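Local coordinates for EtuB protein (Clostridium kluyveri DSM 555, PDB 3IO0) that probably forms part of the shell of a bacterial microcompartment linked to ethanol utilisation, assembling as a trimer of chains with tandem microcompartment domains, at residues Met158-Thr163 with Thr205-Ala210; Ile148-Pro153 with Glu188-Ile193; Gly120-Gln125 with Ala210-Leu215; Ala168-Ile173 with Ser197-Gln202. All coordinates share one frame; numbering follows the deposited sequence.

Contact 1: residues Met158-Thr163 with Thr205-Ala210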
loop_
_atom_site.group_PDB
_atom_site.type_symbol
_atom_site.label_atom_id
_atom_site.label_comp_id
_atom_site.label_asym_id
_atom_site.label_seq_id
_atom_site.Cartn_x
_atom_site.Cartn_y
_atom_site.Cartn_z
ATOM N N MET A 158 -10.692 15.149 6.322
ATOM C CA MET A 158 -11.704 16.064 5.744
ATOM C C MET A 158 -12.003 17.232 6.663
ATOM O O MET A 158 -11.965 18.385 6.237
ATOM C CB MET A 158 -13.035 15.370 5.447
ATOM C CG MET A 158 -13.307 15.010 3.984
ATOM S SD MET A 158 -13.115 16.266 2.701
ATOM C CE MET A 158 -13.790 17.678 3.535
ATOM N N ILE A 159 -12.308 16.921 7.922
ATOM C CA ILE A 159 -12.651 17.926 8.919
ATOM C C ILE A 159 -11.532 18.963 9.033
ATOM O O ILE A 159 -11.787 20.182 8.995
ATOM C CB ILE A 159 -12.905 17.268 10.282
ATOM C CG1 ILE A 159 -13.978 16.178 10.167
ATOM C CG2 ILE A 159 -13.272 18.299 11.322
ATOM C CD1 ILE A 159 -15.382 16.673 9.884
ATOM N N VAL A 160 -10.301 18.462 9.159
ATOM C CA VAL A 160 -9.099 19.277 9.130
ATOM C C VAL A 160 -9.101 20.148 7.871
ATOM O O VAL A 160 -9.132 21.379 7.955
ATOM C CB VAL A 160 -7.844 18.378 9.176
ATOM C CG1 VAL A 160 -6.565 19.187 9.057
ATOM C CG2 VAL A 160 -7.825 17.587 10.441
ATOM N N ALA A 161 -9.116 19.497 6.710
ATOM C CA ALA A 161 -9.022 20.181 5.422
ATOM C C ALA A 161 -10.068 21.280 5.262
ATOM O O ALA A 161 -9.752 22.411 4.885
ATOM C CB ALA A 161 -9.140 19.181 4.300
ATOM N N ASP A 162 -11.313 20.930 5.549
ATOM C CA ASP A 162 -12.419 21.851 5.396
ATOM C C ASP A 162 -12.301 23.049 6.351
ATOM O O ASP A 162 -12.442 24.196 5.905
ATOM C CB ASP A 162 -13.751 21.106 5.547
ATOM C CG ASP A 162 -14.941 22.039 5.687
ATOM O OD1 ASP A 162 -15.323 22.678 4.672
ATOM O OD2 ASP A 162 -15.497 22.114 6.816
ATOM N N THR A 163 -12.013 22.815 7.637
ATOM C CA THR A 163 -11.959 23.963 8.561
ATOM C C THR A 163 -10.762 24.872 8.280
ATOM O O THR A 163 -10.812 26.072 8.550
ATOM C CB THR A 163 -12.069 23.623 10.094
ATOM O OG1 THR A 163 -10.793 23.263 10.616
ATOM C CG2 THR A 163 -13.122 22.532 10.397
ATOM N N THR A 205 -3.651 26.367 12.196
ATOM C CA THR A 205 -3.852 26.229 13.632
ATOM C C THR A 205 -5.252 25.762 13.960
ATOM O O THR A 205 -5.432 24.914 14.852
ATOM C CB THR A 205 -3.567 27.527 14.393
ATOM O OG1 THR A 205 -2.372 28.111 13.882
ATOM C CG2 THR A 205 -3.376 27.237 15.883
ATOM N N ALA A 206 -6.231 26.324 13.253
ATOM C CA ALA A 206 -7.614 25.914 13.421
ATOM C C ALA A 206 -7.745 24.453 13.013
ATOM O O ALA A 206 -8.409 23.662 13.691
ATOM C CB ALA A 206 -8.530 26.786 12.596
ATOM N N ALA A 207 -7.076 24.107 11.913
ATOM C CA ALA A 207 -7.106 22.762 11.361
ATOM C C ALA A 207 -6.529 21.764 12.351
ATOM O O ALA A 207 -7.163 20.746 12.634
ATOM C CB ALA A 207 -6.370 22.718 10.044
ATOM N N ARG A 208 -5.348 22.076 12.894
ATOM C CA ARG A 208 -4.724 21.267 13.943
ATOM C C ARG A 208 -5.669 21.091 15.137
ATOM O O ARG A 208 -5.833 19.980 15.660
ATOM C CB ARG A 208 -3.408 21.891 14.416
ATOM C CG ARG A 208 -2.557 20.917 15.229
ATOM C CD ARG A 208 -1.943 21.540 16.485
ATOM N NE ARG A 208 -0.719 22.290 16.208
ATOM C CZ ARG A 208 -0.628 23.618 16.208
ATOM N NH1 ARG A 208 -1.689 24.369 16.487
ATOM N NH2 ARG A 208 0.532 24.196 15.934
ATOM N N LYS A 209 -6.290 22.193 15.557
ATOM C CA LYS A 209 -7.218 22.166 16.679
ATOM C C LYS A 209 -8.380 21.205 16.399
ATOM O O LYS A 209 -8.659 20.299 17.200
ATOM C CB LYS A 209 -7.726 23.574 16.983
ATOM C CG LYS A 209 -8.479 23.674 18.292
ATOM C CD LYS A 209 -9.070 25.066 18.506
ATOM C CE LYS A 209 -10.055 25.054 19.683
ATOM N NZ LYS A 209 -10.919 26.267 19.707
ATOM N N ALA A 210 -9.024 21.398 15.246
ATOM C CA ALA A 210 -10.144 20.569 14.802
ATOM C C ALA A 210 -9.770 19.090 14.750
ATOM O O ALA A 210 -10.515 18.243 15.251
ATOM C CB ALA A 210 -10.640 21.039 13.446
#
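Val160 and Ala207 meet where the backbones of two helices come nearest, their CA atoms 4.6 Å apart. The apolar part of the contact is built from small groups. Val160 CG1, anti to its backbone N (chi1 176°), lies 3.7 Å from Ala207 CB; one turn further on in the 205-210 helix, Ala210 CB is reached by Ile159 CG2 at a longer 4.4 Å. Alanine suits the 205-210 side because a lone methyl keeps the helix slim: the segment axes approach to 8.1 Å. The polar part is a single hydroxyl used as packing. Threonine is compact enough to fit between the two backbones, and Thr163 OG1 meets Ala210 CB at 3.6 Å and Ala207 CA by packing alone, for no hydrogen bond crosses between the segments. Toward the sheet, Val160 and Ala207 both pack on Met149, while Ile20 and Met4 of a neighbouring subunit pack on Ile159 and Ala210. With their directions 154° apart, the segments run nearly antiparallel, and they belong to the two helices that lie together on one face of an antiparallel sheet, as in the alpha/beta fold of the bacterial microcompartment domain.

Contact 2: residues Ile148-Pro153 with Glu188-Ile193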
loop_
_atom_site.group_PDB
_atom_site.type_symbol
_atom_site.label_atom_id
_atom_site.label_comp_id
_atom_site.label_asym_id
_atom_site.label_seq_id
_atom_site.Cartn_x
_atom_site.Cartn_y
_atom_site.Cartn_z
ATOM N N ILE A 148 0.810 22.209 4.979
ATOM C CA ILE A 148 0.475 20.817 4.675
ATOM C C ILE A 148 -0.341 20.159 5.795
ATOM O O ILE A 148 0.036 20.208 6.966
ATOM C CB ILE A 148 1.726 19.978 4.384
ATOM C CG1 ILE A 148 2.514 20.584 3.226
ATOM C CG2 ILE A 148 1.351 18.518 4.088
ATOM C CD1 ILE A 148 3.912 20.060 3.126
ATOM N N MET A 149 -1.450 19.534 5.416
ATOM C CA MET A 149 -2.405 18.969 6.354
ATOM C C MET A 149 -2.712 17.553 5.963
ATOM O O MET A 149 -2.920 17.274 4.778
ATOM C CB MET A 149 -3.733 19.685 6.204
ATOM C CG MET A 149 -3.966 20.832 7.109
ATOM S SD MET A 149 -5.159 21.872 6.272
ATOM C CE MET A 149 -4.026 22.872 5.323
ATOM N N HIS A 150 -2.795 16.671 6.953
ATOM C CA HIS A 150 -3.493 15.417 6.768
ATOM C C HIS A 150 -3.776 14.761 8.098
ATOM O O HIS A 150 -3.142 15.074 9.105
ATOM C CB HIS A 150 -2.727 14.473 5.843
ATOM C CG HIS A 150 -1.380 14.098 6.354
ATOM N ND1 HIS A 150 -1.194 13.132 7.319
ATOM C CD2 HIS A 150 -0.150 14.559 6.041
ATOM C CE1 HIS A 150 0.096 13.015 7.580
ATOM N NE2 HIS A 150 0.750 13.875 6.821
ATOM N N ALA A 151 -4.761 13.871 8.096
ATOM C CA ALA A 151 -5.050 13.039 9.250
ATOM C C ALA A 151 -5.599 11.683 8.795
ATOM O O ALA A 151 -6.187 11.567 7.703
ATOM C CB ALA A 151 -6.016 13.734 10.174
ATOM N N ALA A 152 -5.370 10.666 9.625
ATOM C CA ALA A 152 -5.871 9.325 9.390
ATOM C C ALA A 152 -6.695 8.943 10.598
ATOM O O ALA A 152 -6.320 9.275 11.716
ATOM C CB ALA A 152 -4.730 8.353 9.214
ATOM N N PRO A 153 -7.818 8.240 10.389
ATOM C CA PRO A 153 -8.349 7.819 9.103
ATOM C C PRO A 153 -8.835 9.016 8.323
ATOM O O PRO A 153 -9.100 10.077 8.909
ATOM C CB PRO A 153 -9.525 6.923 9.487
ATOM C CG PRO A 153 -9.939 7.400 10.810
ATOM C CD PRO A 153 -8.672 7.789 11.498
ATOM N N GLU A 188 -5.761 8.709 4.425
ATOM C CA GLU A 188 -5.693 10.124 4.760
ATOM C C GLU A 188 -6.463 10.984 3.775
ATOM O O GLU A 188 -6.637 10.609 2.611
ATOM C CB GLU A 188 -4.244 10.605 4.727
ATOM C CG GLU A 188 -3.267 9.894 5.641
ATOM C CD GLU A 188 -1.831 10.120 5.204
ATOM O OE1 GLU A 188 -1.581 10.156 3.979
ATOM O OE2 GLU A 188 -0.945 10.263 6.076
ATOM N N ILE A 189 -6.917 12.143 4.251
ATOM C CA ILE A 189 -7.194 13.283 3.369
ATOM C C ILE A 189 -6.074 14.303 3.567
ATOM O O ILE A 189 -5.802 14.718 4.692
ATOM C CB ILE A 189 -8.582 13.928 3.625
ATOM C CG1 ILE A 189 -9.701 13.007 3.136
ATOM C CG2 ILE A 189 -8.682 15.297 2.962
ATOM C CD1 ILE A 189 -9.826 12.921 1.636
ATOM N N LEU A 190 -5.409 14.672 2.474
ATOM C CA LEU A 190 -4.340 15.669 2.510
ATOM C C LEU A 190 -4.737 16.946 1.787
ATOM O O LEU A 190 -5.382 16.907 0.741
ATOM C CB LEU A 190 -3.048 15.111 1.915
ATOM C CG LEU A 190 -1.831 16.042 1.842
ATOM C CD1 LEU A 190 -0.570 15.357 2.372
ATOM C CD2 LEU A 190 -1.631 16.562 0.438
ATOM N N ILE A 191 -4.342 18.076 2.358
ATOM C CA ILE A 191 -4.613 19.377 1.773
ATOM C C ILE A 191 -3.320 20.165 1.788
ATOM O O ILE A 191 -2.493 20.019 2.690
ATOM C CB ILE A 191 -5.834 20.075 2.477
ATOM C CG1 ILE A 191 -7.095 19.695 1.738
ATOM C CG2 ILE A 191 -5.779 21.595 2.498
ATOM C CD1 ILE A 191 -6.890 19.596 0.272
ATOM N N THR A 192 -3.136 20.968 0.758
ATOM C CA THR A 192 -1.949 21.773 0.630
ATOM C C THR A 192 -2.383 23.193 0.353
ATOM O O THR A 192 -3.251 23.437 -0.490
ATOM C CB THR A 192 -1.047 21.188 -0.442
ATOM O OG1 THR A 192 0.053 20.550 0.204
ATOM C CG2 THR A 192 -0.536 22.231 -1.383
ATOM N N ILE A 193 -1.783 24.129 1.075
ATOM C CA ILE A 193 -2.314 25.487 1.149
ATOM C C ILE A 193 -1.240 26.564 0.978
ATOM O O ILE A 193 -0.113 26.400 1.456
ATOM C CB ILE A 193 -3.205 25.600 2.421
ATOM C CG1 ILE A 193 -4.651 25.699 1.970
ATOM C CG2 ILE A 193 -2.802 26.717 3.396
ATOM C CD1 ILE A 193 -5.623 25.126 2.955
#
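His150 and Glu188 are brought alongside by their first torsions: the ring carbon CG of His150 sits between its backbone N and carbonyl carbon (chi1 61°), while Glu188 CG is anti to its carbonyl carbon and the chain beyond is extended. The two side chains point the same way, ring and carboxylate planes 46° apart. His150 ND1 comes within 3.1 Å of Glu188 OE2, yet the angle is too poor for a hydrogen bond; the other carboxylate oxygen, OE1, is hydrogen-bonded to Thr186 OG1. On the side of the sheet that carries His150, Leu190 CD1 meets His150 CD2 obliquely at 3.8 Å, giving the ring an apolar neighbour. The other side of the sheet, with Met149 and Ile191, is apolar. A bend at chi3 (-88°) places Met149 CE against both Ile191 CG2 and Ile193 CD1, each 3.6 Å away, and methionine's flexible chain suits a place between branched residues. Between the faces, Met149 and Ile191 form an antiparallel hydrogen-bonded pair, Met149 N to Ile191 O at 3.0 Å and Ile191 N to Met149 O at 2.9 Å. His150 NE2 makes a weak hydrogen bond to Glu123 OE1, and two carboxylates beside a buried imidazole would be expected to stabilise its protonated form.

Contact 3: residues Gly120-Gln125 with Ala210-Leu215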
loop_
_atom_site.group_PDB
_atom_site.type_symbol
_atom_site.label_atom_id
_atom_site.label_comp_id
_atom_site.label_asym_id
_atom_site.label_seq_id
_atom_site.Cartn_x
_atom_site.Cartn_y
_atom_site.Cartn_z
ATOM N N GLY A 120 -4.882 6.440 14.301
ATOM C CA GLY A 120 -4.378 7.224 13.186
ATOM C C GLY A 120 -3.368 8.261 13.599
ATOM O O GLY A 120 -2.546 8.016 14.471
ATOM N N HIS A 121 -3.431 9.424 12.966
ATOM C CA HIS A 121 -2.462 10.478 13.203
ATOM C C HIS A 121 -2.958 11.823 12.691
ATOM O O HIS A 121 -3.930 11.894 11.936
ATOM C CB HIS A 121 -1.139 10.130 12.528
ATOM C CG HIS A 121 -1.272 9.772 11.079
ATOM N ND1 HIS A 121 -1.464 10.715 10.091
ATOM C CD2 HIS A 121 -1.232 8.574 10.449
ATOM C CE1 HIS A 121 -1.540 10.118 8.918
ATOM N NE2 HIS A 121 -1.402 8.819 9.108
ATOM N N LEU A 122 -2.282 12.885 13.108
ATOM C CA LEU A 122 -2.525 14.213 12.583
ATOM C C LEU A 122 -1.178 14.864 12.301
ATOM O O LEU A 122 -0.226 14.664 13.054
ATOM C CB LEU A 122 -3.305 15.040 13.596
ATOM C CG LEU A 122 -3.560 16.503 13.222
ATOM C CD1 LEU A 122 -4.683 16.621 12.221
ATOM C CD2 LEU A 122 -3.885 17.322 14.448
ATOM N N GLU A 123 -1.084 15.616 11.210
ATOM C CA GLU A 123 0.150 16.316 10.892
ATOM C C GLU A 123 -0.146 17.613 10.183
ATOM O O GLU A 123 -0.876 17.654 9.185
ATOM C CB GLU A 123 1.098 15.467 10.045
ATOM C CG GLU A 123 2.411 16.176 9.678
ATOM C CD GLU A 123 3.405 15.277 8.953
ATOM O OE1 GLU A 123 2.989 14.231 8.410
ATOM O OE2 GLU A 123 4.616 15.607 8.930
ATOM N N VAL A 124 0.434 18.678 10.715
ATOM C CA VAL A 124 0.278 19.994 10.145
ATOM C C VAL A 124 1.664 20.626 10.071
ATOM O O VAL A 124 2.335 20.766 11.090
ATOM C CB VAL A 124 -0.681 20.846 10.995
ATOM C CG1 VAL A 124 -1.038 22.105 10.264
ATOM C CG2 VAL A 124 -1.954 20.080 11.294
ATOM N N GLN A 125 2.092 20.973 8.860
ATOM C CA GLN A 125 3.405 21.563 8.633
ATOM C C GLN A 125 3.273 22.949 8.038
ATOM O O GLN A 125 2.295 23.249 7.349
ATOM C CB GLN A 125 4.240 20.697 7.685
ATOM C CG GLN A 125 4.638 19.318 8.229
ATOM C CD GLN A 125 5.613 19.371 9.401
ATOM O OE1 GLN A 125 6.097 20.444 9.794
ATOM N NE2 GLN A 125 5.910 18.200 9.962
ATOM N N ALA A 210 -9.024 21.398 15.246
ATOM C CA ALA A 210 -10.144 20.569 14.802
ATOM C C ALA A 210 -9.770 19.090 14.750
ATOM O O ALA A 210 -10.515 18.243 15.251
ATOM C CB ALA A 210 -10.640 21.039 13.446
ATOM N N GLY A 211 -8.617 18.784 14.154
ATOM C CA GLY A 211 -8.157 17.405 14.038
ATOM C C GLY A 211 -8.083 16.705 15.384
ATOM O O GLY A 211 -8.700 15.637 15.584
ATOM N N LEU A 212 -7.340 17.326 16.305
ATOM C CA LEU A 212 -7.163 16.822 17.666
ATOM C C LEU A 212 -8.509 16.647 18.372
ATOM O O LEU A 212 -8.750 15.626 19.023
ATOM C CB LEU A 212 -6.281 17.770 18.468
ATOM C CG LEU A 212 -4.835 18.015 18.048
ATOM C CD1 LEU A 212 -4.236 19.121 18.906
ATOM C CD2 LEU A 212 -4.006 16.755 18.156
ATOM N N SER A 213 -9.376 17.646 18.220
ATOM C CA SER A 213 -10.730 17.598 18.754
ATOM C C SER A 213 -11.428 16.287 18.362
ATOM O O SER A 213 -11.891 15.542 19.239
ATOM C CB SER A 213 -11.522 18.824 18.293
ATOM O OG SER A 213 -12.895 18.710 18.609
ATOM N N ILE A 214 -11.459 16.004 17.052
ATOM C CA ILE A 214 -12.137 14.824 16.506
ATOM C C ILE A 214 -11.483 13.535 16.989
ATOM O O ILE A 214 -12.164 12.608 17.435
ATOM C CB ILE A 214 -12.154 14.826 14.959
ATOM C CG1 ILE A 214 -12.897 16.048 14.418
ATOM C CG2 ILE A 214 -12.767 13.534 14.418
ATOM C CD1 ILE A 214 -14.396 16.003 14.608
ATOM N N LEU A 215 -10.158 13.481 16.896
ATOM C CA LEU A 215 -9.424 12.308 17.339
ATOM C C LEU A 215 -9.756 11.980 18.789
ATOM O O LEU A 215 -9.962 10.818 19.133
ATOM C CB LEU A 215 -7.930 12.532 17.159
ATOM C CG LEU A 215 -7.176 11.846 16.020
ATOM C CD1 LEU A 215 -8.072 11.095 15.053
ATOM C CD2 LEU A 215 -6.346 12.891 15.307
#
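Leu122 carries this contact, reaching from its strand to three residues of the helix, though the segment axes come no nearer than 9.0 Å. Its CG is anti to the backbone N (chi1 176°), and each branch beyond has its own partner. CD1 faces the backbone at Gly211 CA, 4.0 Å away; with no side chain on that surface, glycine lets the leucine lie directly against the helix. CD2 meets Leu212 CD2 at 3.8 Å, the two side chains crossing at about a right angle. Closer to the strand, Leu122 CB touches Leu215 CD2 at 4.1 Å. Leucine suits the place because its fork can serve two residues on neighbouring positions of a helix turn.

Away from this knot the contact is slight. Toward the strand's start, Leu215 CD2 only grazes His121 O at 4.3 Å. The outer side of the helix is the more open one: Ser213 is partly exposed, and so is Leu212, although it packs inward on Leu122 and also on Pro222. The strand's other face has polar chemistry of its own: Gln125 NE2 donates to Glu123 OE2 at 3.1 Å in an almost straight bond (179°), using the carboxylate's anti lone pair and lying in the plane of the amide. The same NE2 is bonded to Tyr110 O, so this buried amide nitrogen has two acceptors.

Helix 154-167 closes the apolar side, with Val160 on Leu122, Ile159 on Ile214 and Val156 on Leu215, while helix 50-61 packs against Glu123 and Gln125 on the other; Met4 and Leu18 of a neighbouring subunit lie against the helix 197-217.

Contact 4: residues Ala168-Ile173 with Ser197-Gln202; sequences ADVKLI and SGAVLQ
Ala199 and Val170 meet over a flat group, the peptide joining Ala199 to Val200. Val170 CG1 stands almost straight above one face of that plane, 3.8 Å from Ala199 C and as far from Val200 N. Its position anti to the carbonyl carbon (chi1 -71°) puts this methyl there. Ala168 CB approaches the oxygen end of the same peptide, 3.5 Å from Ala199 O, from the same side but much closer to the plane. A second flat group, the carboxamide of Gln202, also receives Ala168 CB over a face, directly above NE2 at 4.2 Å. In return, Ala199 CB lies well above the plane of the Asp169-Val170 peptide, 3.7 Å from Asp169 O.

Methyl to methyl, Val170 CG1 reaches Ala199 CB at 3.9 Å and Val200 CG2 at 4.0 Å. Alanine suits positions 168 and 199, where loop and helix backbones draw near, and a branched valine can cover a peptide while its other side packs on Ile193 of the sheet. Val200 also packs on Tyr126 of strand 120-127, joining the first turn of helix 197-217 to the sheet.

No hydrogen bond or salt bridge crosses the contact. Methyl groups lying over peptide and amide planes make the contact without directional bonds, so the loop leading into strand 171-176 is held to this partly exposed helix start by van der Waals contact alone between the two segments.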
loop_
_atom_site.group_PDB
_atom_site.type_symbol
_atom_site.label_atom_id
_atom_site.label_comp_id
_atom_site.label_asym_id
_atom_site.label_seq_id
_atom_site.Cartn_x
_atom_site.Cartn_y
_atom_site.Cartn_z
ATOM N N ALA A 168 -9.613 31.006 6.865
ATOM C CA ALA A 168 -8.897 32.176 6.371
ATOM C C ALA A 168 -8.863 32.215 4.860
ATOM O O ALA A 168 -9.380 31.312 4.191
ATOM C CB ALA A 168 -7.483 32.213 6.942
ATOM N N ASP A 169 -8.264 33.269 4.317
ATOM C CA ASP A 169 -8.222 33.435 2.877
ATOM C C ASP A 169 -6.945 32.817 2.306
ATOM O O ASP A 169 -5.901 33.472 2.211
ATOM C CB ASP A 169 -8.384 34.911 2.484
ATOM C CG ASP A 169 -8.378 35.117 0.964
ATOM O OD1 ASP A 169 -8.864 34.222 0.225
ATOM O OD2 ASP A 169 -7.884 36.172 0.495
ATOM N N VAL A 170 -7.035 31.543 1.936
ATOM C CA VAL A 170 -5.879 30.790 1.437
ATOM C C VAL A 170 -6.213 30.073 0.129
ATOM O O VAL A 170 -7.374 29.722 -0.107
ATOM C CB VAL A 170 -5.366 29.763 2.478
ATOM C CG1 VAL A 170 -4.690 30.467 3.647
ATOM C CG2 VAL A 170 -6.499 28.867 2.971
ATOM N N LYS A 171 -5.206 29.872 -0.722
ATOM C CA LYS A 171 -5.370 29.087 -1.949
ATOM C C LYS A 171 -5.274 27.593 -1.633
ATOM O O LYS A 171 -4.447 27.174 -0.800
ATOM C CB LYS A 171 -4.298 29.445 -2.976
ATOM C CG LYS A 171 -4.206 30.901 -3.361
ATOM C CD LYS A 171 -3.221 31.040 -4.518
ATOM C CE LYS A 171 -3.341 32.386 -5.254
ATOM N NZ LYS A 171 -2.616 33.483 -4.540
ATOM N N LEU A 172 -6.120 26.799 -2.294
ATOM C CA LEU A 172 -6.052 25.343 -2.215
ATOM C C LEU A 172 -5.119 24.877 -3.309
ATOM O O LEU A 172 -5.426 25.020 -4.483
ATOM C CB LEU A 172 -7.423 24.719 -2.448
ATOM C CG LEU A 172 -7.789 23.336 -1.887
ATOM C CD1 LEU A 172 -8.569 22.543 -2.939
ATOM C CD2 LEU A 172 -6.596 22.530 -1.407
ATOM N N ILE A 173 -3.977 24.319 -2.932
ATOM C CA ILE A 173 -2.978 23.937 -3.923
ATOM C C ILE A 173 -3.082 22.459 -4.270
ATOM O O ILE A 173 -2.994 22.095 -5.440
ATOM C CB ILE A 173 -1.550 24.350 -3.484
ATOM C CG1 ILE A 173 -1.512 25.839 -3.147
ATOM C CG2 ILE A 173 -0.508 24.037 -4.554
ATOM C CD1 ILE A 173 -1.877 26.744 -4.291
ATOM N N SER A 197 1.476 34.574 5.038
ATOM C CA SER A 197 1.857 33.840 6.244
ATOM C C SER A 197 0.773 33.872 7.329
ATOM O O SER A 197 0.382 32.819 7.850
ATOM C CB SER A 197 3.171 34.365 6.803
ATOM O OG SER A 197 3.073 35.748 7.051
ATOM N N GLY A 198 0.285 35.072 7.654
ATOM C CA GLY A 198 -0.764 35.242 8.661
ATOM C C GLY A 198 -1.974 34.362 8.391
ATOM O O GLY A 198 -2.454 33.652 9.290
ATOM N N ALA A 199 -2.448 34.408 7.143
ATOM C CA ALA A 199 -3.585 33.611 6.684
ATOM C C ALA A 199 -3.302 32.107 6.812
ATOM O O ALA A 199 -4.088 31.361 7.417
ATOM C CB ALA A 199 -3.940 33.984 5.247
ATOM N N VAL A 200 -2.163 31.680 6.267
ATOM C CA VAL A 200 -1.761 30.277 6.291
ATOM C C VAL A 200 -1.640 29.750 7.726
ATOM O O VAL A 200 -2.176 28.689 8.053
ATOM C CB VAL A 200 -0.460 30.044 5.474
ATOM C CG1 VAL A 200 0.033 28.621 5.615
ATOM C CG2 VAL A 200 -0.684 30.369 3.996
ATOM N N LEU A 201 -0.969 30.507 8.587
ATOM C CA LEU A 201 -0.821 30.119 9.992
ATOM C C LEU A 201 -2.160 30.003 10.730
ATOM O O LEU A 201 -2.369 29.080 11.521
ATOM C CB LEU A 201 0.124 31.075 10.718
ATOM C CG LEU A 201 1.602 30.776 10.451
ATOM C CD1 LEU A 201 2.476 31.995 10.687
ATOM C CD2 LEU A 201 2.075 29.571 11.268
ATOM N N GLN A 202 -3.068 30.931 10.450
ATOM C CA GLN A 202 -4.389 30.932 11.072
ATOM C C GLN A 202 -5.183 29.661 10.694
ATOM O O GLN A 202 -5.814 29.030 11.566
ATOM C CB GLN A 202 -5.132 32.194 10.650
ATOM C CG GLN A 202 -6.159 32.737 11.631
ATOM C CD GLN A 202 -7.012 33.830 10.983
ATOM O OE1 GLN A 202 -8.227 33.882 11.184
ATOM N NE2 GLN A 202 -6.382 34.687 10.172
#

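How the contacts relate
Contacts 1, 2 and 3 are buried, whereas contact 4 lies at a partly exposed edge. Helix 197-217 takes part in three of them: its first turn in contact 4, its middle in contact 1 and its later part in contact 3, with Ala210 common to the last two. Contact 2 supplies the sheet beneath, linked by backbone hydrogen bonds to the 120-125 strand of contact 3 on one side and to the 168-173 segment of contact 4 on the other. Backbone bonding across the segments is confined to contact 2; the helix contacts use small or branched apolar groups. Charged and imidazole groups gather on the sheet face turned from these helices.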